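Side-chain contacts in aromatic amino acid beta-eliminating lyase/threonine aldolase (Exiguobacterium sibiricum, PDB 3LWS), which belongs to the beta-eliminating lyase family of pyridoxal-phosphate proteins with the aminotransferase-type fold and carries its cofactor covalently attached: residues R80-E85 against G169-L174; V66-G71 against I228-Y233. All coordinates share one frame; numbering follows the deposited sequence.

Contact 1 of 2, residues R80-E85 against G169-L174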
ATOM      1  N   ARG A  80      -6.956  14.571   9.848  1.00 19.01           N
ATOM      2  CA  ARG A  80      -5.909  15.593   9.790  1.00 17.24           C
ATOM      3  C   ARG A  80      -6.294  16.772   8.897  1.00 18.62           C
ATOM      4  O   ARG A  80      -6.071  17.931   9.274  1.00 20.19           O
ATOM      5  CB  ARG A  80      -4.585  14.984   9.338  1.00 17.79           C
ATOM      6  CG  ARG A  80      -3.393  15.979   9.179  1.00 18.03           C
ATOM      7  CD  ARG A  80      -3.161  16.823  10.425  1.00 20.31           C
ATOM      8  NE  ARG A  80      -2.171  17.858  10.175  1.00 22.25           N
ATOM      9  CZ  ARG A  80      -0.863  17.707  10.361  1.00 19.21           C
ATOM     10  NH1 ARG A  80      -0.354  16.558  10.776  1.00 20.23           N
ATOM     11  NH2 ARG A  80      -0.046  18.714  10.089  1.00 21.07           N
ATOM     12  N   ILE A  81      -6.868  16.494   7.732  1.00 17.35           N
ATOM     13  CA  ILE A  81      -7.277  17.578   6.835  1.00 19.39           C
ATOM     14  C   ILE A  81      -8.310  18.448   7.534  1.00 19.23           C
ATOM     15  O   ILE A  81      -8.121  19.642   7.633  1.00 18.18           O
ATOM     16  CB  ILE A  81      -7.775  17.084   5.496  1.00 18.68           C
ATOM     17  CG1 ILE A  81      -6.619  16.394   4.764  1.00 18.28           C
ATOM     18  CG2 ILE A  81      -8.310  18.270   4.611  1.00 18.29           C
ATOM     19  CD1 ILE A  81      -7.066  15.349   3.738  1.00 17.24           C
ATOM     20  N   TRP A  82      -9.356  17.847   8.071  1.00 18.09           N
ATOM     21  CA  TRP A  82     -10.361  18.608   8.802  1.00 18.66           C
ATOM     22  C   TRP A  82      -9.799  19.307  10.044  1.00 18.98           C
ATOM     23  O   TRP A  82     -10.153  20.435  10.296  1.00 20.26           O
ATOM     24  CB  TRP A  82     -11.579  17.773   9.196  1.00 18.20           C
ATOM     25  CG  TRP A  82     -12.346  17.152   8.032  1.00 20.75           C
ATOM     26  CD1 TRP A  82     -12.724  15.838   7.934  1.00 19.68           C
ATOM     27  CD2 TRP A  82     -12.835  17.797   6.829  1.00 16.43           C
ATOM     28  NE1 TRP A  82     -13.410  15.629   6.768  1.00 17.72           N
ATOM     29  CE2 TRP A  82     -13.515  16.814   6.081  1.00 17.08           C
ATOM     30  CE3 TRP A  82     -12.801  19.115   6.332  1.00 19.74           C
ATOM     31  CZ2 TRP A  82     -14.096  17.089   4.831  1.00 19.74           C
ATOM     32  CZ3 TRP A  82     -13.395  19.384   5.109  1.00 19.48           C
ATOM     33  CH2 TRP A  82     -14.024  18.372   4.369  1.00 22.20           C
ATOM     34  N   SER A  83      -8.916  18.660  10.786  1.00 19.52           N
ATOM     35  CA  SER A  83      -8.277  19.299  11.918  1.00 19.56           C
ATOM     36  C   SER A  83      -7.550  20.572  11.443  1.00 21.07           C
ATOM     37  O   SER A  83      -7.727  21.637  12.030  1.00 20.05           O
ATOM     38  CB  SER A  83      -7.284  18.353  12.586  1.00 18.69           C
ATOM     39  OG  SER A  83      -6.515  19.010  13.563  1.00 19.42           O
ATOM     40  N   ASP A  84      -6.773  20.447  10.364  1.00 22.05           N
ATOM     41  CA  ASP A  84      -6.068  21.607   9.766  1.00 21.91           C
ATOM     42  C   ASP A  84      -7.043  22.697   9.291  1.00 22.69           C
ATOM     43  O   ASP A  84      -6.818  23.865   9.516  1.00 23.52           O
ATOM     44  CB  ASP A  84      -5.183  21.179   8.585  1.00 22.41           C
ATOM     45  CG  ASP A  84      -3.868  20.529   9.001  1.00 21.76           C
ATOM     46  OD1 ASP A  84      -3.504  20.441  10.198  1.00 23.91           O
ATOM     47  OD2 ASP A  84      -3.152  20.087   8.087  1.00 27.55           O
ATOM     48  N   GLU A  85      -8.126  22.313   8.633  1.00 21.70           N
ATOM     49  CA  GLU A  85      -9.072  23.291   8.134  1.00 23.27           C
ATOM     50  C   GLU A  85      -9.755  24.082   9.263  1.00 24.59           C
ATOM     51  O   GLU A  85     -10.074  25.257   9.092  1.00 23.38           O
ATOM     52  CB  GLU A  85     -10.115  22.604   7.278  1.00 23.75           C
ATOM     53  CG  GLU A  85     -11.195  23.504   6.770  1.00 28.67           C
ATOM     54  CD  GLU A  85     -11.952  22.874   5.652  1.00 33.75           C
ATOM     55  OE1 GLU A  85     -11.318  22.531   4.635  1.00 44.08           O
ATOM     56  OE2 GLU A  85     -13.166  22.709   5.800  1.00 37.02           O
ATOM     57  N   GLY A 169     -20.406  23.859  12.791  1.00 26.59           N
ATOM     58  CA  GLY A 169     -19.079  23.917  12.169  1.00 26.95           C
ATOM     59  C   GLY A 169     -18.175  22.723  12.374  1.00 25.46           C
ATOM     60  O   GLY A 169     -17.008  22.813  12.106  1.00 25.60           O
ATOM     61  N   ILE A 170     -18.730  21.606  12.848  1.00 26.10           N
ATOM     62  CA  ILE A 170     -18.009  20.349  13.039  1.00 23.37           C
ATOM     63  C   ILE A 170     -18.074  19.526  11.753  1.00 22.62           C
ATOM     64  O   ILE A 170     -19.145  19.286  11.240  1.00 21.45           O
ATOM     65  CB  ILE A 170     -18.668  19.530  14.201  1.00 24.21           C
ATOM     66  CG1 ILE A 170     -18.469  20.275  15.538  1.00 21.64           C
ATOM     67  CG2 ILE A 170     -18.119  18.109  14.228  1.00 22.11           C
ATOM     68  CD1 ILE A 170     -19.479  20.010  16.550  1.00 21.05           C
ATOM     69  N   ARG A 171     -16.944  19.051  11.252  1.00 21.13           N
ATOM     70  CA  ARG A 171     -16.943  18.217  10.047  1.00 21.82           C
ATOM     71  C   ARG A 171     -17.423  16.817  10.407  1.00 21.20           C
ATOM     72  O   ARG A 171     -17.097  16.319  11.479  1.00 21.82           O
ATOM     73  CB  ARG A 171     -15.548  18.164   9.421  1.00 22.11           C
ATOM     74  CG  ARG A 171     -15.047  19.542   8.933  1.00 23.81           C
ATOM     75  CD  ARG A 171     -15.784  20.073   7.685  1.00 29.31           C
ATOM     76  NE  ARG A 171     -15.239  21.388   7.340  1.00 32.31           N
ATOM     77  CZ  ARG A 171     -15.552  22.547   7.933  1.00 37.07           C
ATOM     78  NH1 ARG A 171     -16.472  22.638   8.899  1.00 37.06           N
ATOM     79  NH2 ARG A 171     -14.917  23.646   7.557  1.00 36.23           N
ATOM     80  N   LEU A 172     -18.234  16.204   9.552  1.00 21.53           N
ATOM     81  CA  LEU A 172     -18.760  14.869   9.828  1.00 21.43           C
ATOM     82  C   LEU A 172     -18.175  13.865   8.863  1.00 20.76           C
ATOM     83  O   LEU A 172     -18.353  13.955   7.630  1.00 20.05           O
ATOM     84  CB  LEU A 172     -20.277  14.866   9.806  1.00 22.80           C
ATOM     85  CG  LEU A 172     -20.987  13.706  10.463  1.00 24.05           C
ATOM     86  CD1 LEU A 172     -20.653  13.614  11.915  1.00 21.92           C
ATOM     87  CD2 LEU A 172     -22.496  13.895  10.245  1.00 25.00           C
ATOM     88  N   HIS A 173     -17.439  12.913   9.426  1.00 18.84           N
ATOM     89  CA  HIS A 173     -16.771  11.906   8.627  1.00 18.35           C
ATOM     90  C   HIS A 173     -17.413  10.540   8.802  1.00 19.15           C
ATOM     91  O   HIS A 173     -17.709  10.132   9.927  1.00 18.63           O
ATOM     92  CB  HIS A 173     -15.297  11.814   8.971  1.00 19.07           C
ATOM     93  CG  HIS A 173     -14.595  10.704   8.242  1.00 16.39           C
ATOM     94  ND1 HIS A 173     -14.219  10.812   6.918  1.00 17.54           N
ATOM     95  CD2 HIS A 173     -14.321   9.430   8.612  1.00 20.07           C
ATOM     96  CE1 HIS A 173     -13.669   9.669   6.534  1.00 20.43           C
ATOM     97  NE2 HIS A 173     -13.728   8.810   7.541  1.00 19.09           N
ATOM     98  N   LEU A 174     -17.617   9.825   7.687  1.00 19.60           N
ATOM     99  CA  LEU A 174     -18.202   8.464   7.738  1.00 18.83           C
ATOM    100  C   LEU A 174     -17.120   7.393   7.537  1.00 19.07           C
ATOM    101  O   LEU A 174     -16.378   7.395   6.551  1.00 19.89           O
ATOM    102  CB  LEU A 174     -19.333   8.287   6.714  1.00 19.26           C
ATOM    103  CG  LEU A 174     -19.899   6.871   6.495  1.00 15.66           C
ATOM    104  CD1 LEU A 174     -20.413   6.241   7.788  1.00 13.44           C
ATOM    105  CD2 LEU A 174     -21.025   6.870   5.414  1.00 19.29           C
TER
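Glu85 OE2 is gripped by two nitrogens of one guanidinium: Arg171 NH2 donates to it at 2.7 Å and Arg171 NE at 2.9 Å. Both bonds run side-on into this single oxygen, which lies within a few degrees of the guanidinium plane. The NH2 bond uses the anti lone pair of OE2, the one turned from the other oxygen; the NE donor comes from the same side but 30° out of the carboxylate plane. Carboxylate and guanidinium are thus twisted against each other, and both bonds are clearly bent.

The aliphatic part of Arg171 does different work. CB and CG already lie over one face of the Trp82 indole, and the bend at chi2 (-71°) keeps CD over it too, before NE passes the rim toward Glu85. Arg171 CD sits 3.7 Å from the centroid of the Trp82 six-membered ring, a CH-pi contact. The closest approach of the two side chains is 3.4 Å, from Arg171 CD to Trp82 CE3. Arginine suits this border position because its methylenes cover the buried indole while its charge meets an exposed glutamate. Trp82 NE1 is satisfied by Ser199 OG, and its ring also stacks with Phe222. The contact fastens the C-terminal end of helix 71-86 to the start of strand 171-176, an inner strand of the mixed sheet, beside strand 138-142.

Contact 2 of 2, residues V66-G71 against I228-Y233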
ATOM      1  N   VAL A  66     -10.606   9.607  -3.778  1.00 19.39           N
ATOM      2  CA  VAL A  66      -9.175   9.286  -3.843  1.00 17.22           C
ATOM      3  C   VAL A  66      -9.021   7.817  -3.431  1.00 18.59           C
ATOM      4  O   VAL A  66      -9.516   7.396  -2.358  1.00 16.79           O
ATOM      5  CB  VAL A  66      -8.332  10.175  -2.896  1.00 17.68           C
ATOM      6  CG1 VAL A  66      -6.784   9.928  -3.078  1.00 17.64           C
ATOM      7  CG2 VAL A  66      -8.649  11.657  -3.089  1.00 15.85           C
ATOM      8  N   PHE A  67      -8.353   7.043  -4.283  1.00 17.23           N
ATOM      9  CA  PHE A  67      -8.106   5.652  -3.969  1.00 17.27           C
ATOM     10  C   PHE A  67      -6.918   5.554  -3.017  1.00 17.00           C
ATOM     11  O   PHE A  67      -5.844   6.021  -3.335  1.00 19.61           O
ATOM     12  CB  PHE A  67      -7.794   4.818  -5.228  1.00 18.50           C
ATOM     13  CG  PHE A  67      -7.799   3.324  -4.962  1.00 19.09           C
ATOM     14  CD1 PHE A  67      -8.983   2.606  -5.017  1.00 19.78           C
ATOM     15  CD2 PHE A  67      -6.642   2.661  -4.641  1.00 19.68           C
ATOM     16  CE1 PHE A  67      -9.008   1.234  -4.734  1.00 22.41           C
ATOM     17  CE2 PHE A  67      -6.650   1.297  -4.385  1.00 19.94           C
ATOM     18  CZ  PHE A  67      -7.826   0.584  -4.442  1.00 22.21           C
ATOM     19  N   PHE A  68      -7.112   4.909  -1.871  1.00 17.10           N
ATOM     20  CA  PHE A  68      -6.029   4.671  -0.916  1.00 16.20           C
ATOM     21  C   PHE A  68      -5.756   3.161  -0.765  1.00 17.46           C
ATOM     22  O   PHE A  68      -6.666   2.356  -0.911  1.00 18.83           O
ATOM     23  CB  PHE A  68      -6.414   5.229   0.451  1.00 16.42           C
ATOM     24  CG  PHE A  68      -6.130   6.692   0.621  1.00 15.56           C
ATOM     25  CD1 PHE A  68      -7.020   7.648   0.152  1.00 18.16           C
ATOM     26  CD2 PHE A  68      -5.016   7.115   1.322  1.00 18.13           C
ATOM     27  CE1 PHE A  68      -6.745   9.055   0.347  1.00 17.99           C
ATOM     28  CE2 PHE A  68      -4.765   8.501   1.541  1.00 14.73           C
ATOM     29  CZ  PHE A  68      -5.628   9.459   1.039  1.00 18.38           C
ATOM     30  N   PRO A  69      -4.503   2.775  -0.467  1.00 19.14           N
ATOM     31  CA  PRO A  69      -4.179   1.376  -0.127  1.00 18.60           C
ATOM     32  C   PRO A  69      -4.895   0.826   1.100  1.00 18.49           C
ATOM     33  O   PRO A  69      -5.196  -0.389   1.154  1.00 18.51           O
ATOM     34  CB  PRO A  69      -2.674   1.415   0.146  1.00 19.14           C
ATOM     35  CG  PRO A  69      -2.310   2.817   0.219  1.00 20.33           C
ATOM     36  CD  PRO A  69      -3.288   3.595  -0.558  1.00 17.44           C
ATOM     37  N   SER A  70      -5.184   1.705   2.063  1.00 17.72           N
ATOM     38  CA  SER A  70      -5.905   1.305   3.277  1.00 17.83           C
ATOM     39  C   SER A  70      -6.853   2.364   3.827  1.00 16.66           C
ATOM     40  O   SER A  70      -6.667   3.564   3.653  1.00 15.06           O
ATOM     41  CB  SER A  70      -4.888   0.933   4.350  1.00 18.37           C
ATOM     42  OG  SER A  70      -4.119   2.059   4.756  1.00 18.25           O
ATOM     43  N   GLY A  71      -7.882   1.884   4.505  1.00 16.10           N
ATOM     44  CA  GLY A  71      -8.724   2.740   5.300  1.00 16.19           C
ATOM     45  C   GLY A  71      -7.991   3.341   6.493  1.00 16.99           C
ATOM     46  O   GLY A  71      -8.359   4.420   6.981  1.00 14.85           O
ATOM     47  N   ILE A 228      -1.921  14.787  -1.460  1.00 18.40           N
ATOM     48  CA  ILE A 228      -0.581  15.146  -0.997  1.00 17.99           C
ATOM     49  C   ILE A 228      -0.160  14.335   0.250  1.00 16.86           C
ATOM     50  O   ILE A 228       0.967  13.836   0.324  1.00 17.84           O
ATOM     51  CB  ILE A 228      -0.426  16.654  -0.814  1.00 19.30           C
ATOM     52  CG1 ILE A 228      -0.328  17.340  -2.171  1.00 21.60           C
ATOM     53  CG2 ILE A 228       0.814  16.974  -0.019  1.00 15.70           C
ATOM     54  CD1 ILE A 228      -1.126  18.552  -2.240  1.00 25.11           C
ATOM     55  N   TRP A 229      -1.074  14.167   1.196  1.00 19.01           N
ATOM     56  CA  TRP A 229      -0.847  13.302   2.339  1.00 18.20           C
ATOM     57  C   TRP A 229      -0.666  11.876   1.860  1.00 17.06           C
ATOM     58  O   TRP A 229       0.196  11.179   2.397  1.00 17.45           O
ATOM     59  CB  TRP A 229      -1.978  13.382   3.368  1.00 17.05           C
ATOM     60  CG  TRP A 229      -1.974  14.650   4.212  1.00 18.54           C
ATOM     61  CD1 TRP A 229      -2.865  15.684   4.143  1.00 19.83           C
ATOM     62  CD2 TRP A 229      -1.027  15.004   5.218  1.00 18.24           C
ATOM     63  NE1 TRP A 229      -2.555  16.637   5.082  1.00 19.33           N
ATOM     64  CE2 TRP A 229      -1.423  16.242   5.747  1.00 17.68           C
ATOM     65  CE3 TRP A 229       0.116  14.378   5.741  1.00 17.54           C
ATOM     66  CZ2 TRP A 229      -0.694  16.894   6.752  1.00 19.67           C
ATOM     67  CZ3 TRP A 229       0.825  15.009   6.751  1.00 20.37           C
ATOM     68  CH2 TRP A 229       0.405  16.248   7.256  1.00 19.67           C
ATOM     69  N   LYS A 230      -1.434  11.427   0.861  1.00 17.38           N
ATOM     70  CA  LYS A 230      -1.197  10.056   0.336  1.00 15.61           C
ATOM     71  C   LYS A 230       0.276   9.817  -0.104  1.00 16.46           C
ATOM     72  O   LYS A 230       0.885   8.763   0.164  1.00 15.86           O
ATOM     73  CB  LYS A 230      -2.153   9.724  -0.821  1.00 16.98           C
ATOM     74  CG  LYS A 230      -1.994   8.241  -1.264  1.00 16.34           C
ATOM     75  CD  LYS A 230      -3.092   7.746  -2.194  1.00 15.81           C
ATOM     76  CE  LYS A 230      -3.038   8.376  -3.567  1.00 16.21           C
ATOM     77  NZ  LYS A 230      -4.022   7.762  -4.494  1.00 14.54           N
ATOM     78  N   ARG A 231       0.854  10.787  -0.801  1.00 18.00           N
ATOM     79  CA  ARG A 231       2.279  10.706  -1.119  1.00 20.29           C
ATOM     80  C   ARG A 231       3.188  10.769   0.135  1.00 18.01           C
ATOM     81  O   ARG A 231       4.193  10.083   0.197  1.00 18.84           O
ATOM     82  CB  ARG A 231       2.665  11.831  -2.074  1.00 22.73           C
ATOM     83  CG  ARG A 231       4.128  11.818  -2.470  1.00 25.93           C
ATOM     84  CD  ARG A 231       4.345  11.579  -3.938  1.00 36.03           C
ATOM     85  NE  ARG A 231       5.686  11.049  -4.069  1.00 45.03           N
ATOM     86  CZ  ARG A 231       6.009   9.802  -4.402  1.00 42.13           C
ATOM     87  NH1 ARG A 231       5.101   8.898  -4.775  1.00 36.66           N
ATOM     88  NH2 ARG A 231       7.291   9.480  -4.415  1.00 46.26           N
ATOM     89  N   ARG A 232       2.868  11.648   1.087  1.00 17.65           N
ATOM     90  CA  ARG A 232       3.685  11.800   2.307  1.00 16.21           C
ATOM     91  C   ARG A 232       3.705  10.508   3.077  1.00 16.90           C
ATOM     92  O   ARG A 232       4.717  10.138   3.617  1.00 19.45           O
ATOM     93  CB  ARG A 232       3.176  12.907   3.211  1.00 15.19           C
ATOM     94  CG  ARG A 232       3.433  14.319   2.684  1.00 16.03           C
ATOM     95  CD  ARG A 232       2.805  15.362   3.586  1.00 19.51           C
ATOM     96  NE  ARG A 232       2.964  16.716   3.038  1.00 19.87           N
ATOM     97  CZ  ARG A 232       2.202  17.769   3.351  1.00 22.38           C
ATOM     98  NH1 ARG A 232       1.228  17.664   4.228  1.00 20.22           N
ATOM     99  NH2 ARG A 232       2.410  18.934   2.768  1.00 22.06           N
ATOM    100  N   TYR A 233       2.564   9.836   3.130  1.00 18.21           N
ATOM    101  CA  TYR A 233       2.455   8.516   3.783  1.00 18.29           C
ATOM    102  C   TYR A 233       3.134   7.359   3.056  1.00 17.54           C
ATOM    103  O   TYR A 233       3.248   6.287   3.599  1.00 17.64           O
ATOM    104  CB  TYR A 233       0.972   8.158   3.941  1.00 18.78           C
ATOM    105  CG  TYR A 233       0.319   8.526   5.262  1.00 19.38           C
ATOM    106  CD1 TYR A 233      -0.191   9.798   5.492  1.00 19.08           C
ATOM    107  CD2 TYR A 233       0.141   7.563   6.265  1.00 19.31           C
ATOM    108  CE1 TYR A 233      -0.834  10.121   6.705  1.00 17.57           C
ATOM    109  CE2 TYR A 233      -0.500   7.888   7.470  1.00 18.44           C
ATOM    110  CZ  TYR A 233      -0.983   9.167   7.661  1.00 17.45           C
ATOM    111  OH  TYR A 233      -1.605   9.511   8.849  1.00 18.67           O
TER
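Lys230 leaves its helix with CG anti to the backbone N, runs on extended through chi2, and then bends at chi3 (69°), a course that takes its methylenes over the Phe68 ring and its ammonium to the backbone of Phe67. Phe68 has its own CG anti to the carbonyl carbon, which carries the ring to meet the lysine. The setting is the large domain of the aminotransferase-type fold of pyridoxal-phosphate proteins, where helix 220-232 packs against strand 64-68, an outermost strand of the mixed sheet within this chain. The axes of strand 66-68 and helix 228-232 run nearly parallel, at 19°, and come within 10.2 Å.

Lysine suits this place because its long chain spans the distance from helix to strand with carbon and still ends in a donor. Lys230 CB approaches Phe68 CE2 to 3.7 Å, near the ring's rim. Lys230 CD stands over the face, 4.1 Å from the Phe68 ring centroid, in a CH-pi contact. At 5.7 Å from that centroid, Lys230 NZ adds at most a weak cation-pi attraction. Beyond the ring, the Val66 side chain meets the lysine tip to tip, with Val66 CG1 3.8 Å from Lys230 NZ; Val66 offers a compact methyl branch beside the ammonium.

Just past the strand, Ser70 occupies the N-cap of helix 71-86, with OG hydrogen-bonded to Met73 N and also to Gly234 O of the second subunit. Gly71 N hydrogen-bonds to phosphate oxygen OP3 of the modified Lys206. The Lys230 side chain also touches Asp236. The ammonium of this buried residue hydrogen-bonds to a backbone oxygen: Lys230 NZ donates to Phe67 O at 2.8 Å, in the carbonyl plane, with a C=O...N angle of 159°.

Contact 2 is wholly buried, whereas contact 1 runs from a buried indole out to an exposed carboxylate. In both, a basic side chain lays its methylenes over an aromatic face before its polar end finds an acceptor, but the receiver differs: a charged side chain at the surface in contact 1, a neutral backbone carbonyl in the interior in contact 2. Both contacts reach the same sheet, one at an inner strand and the other at an outermost one, and strand 64-68 leads directly into helix 71-86. Their centres lie about 17 Å apart, yet they touch: Trp229 packs against Arg80 and Ile81, joining helices 71-86 and 220-232.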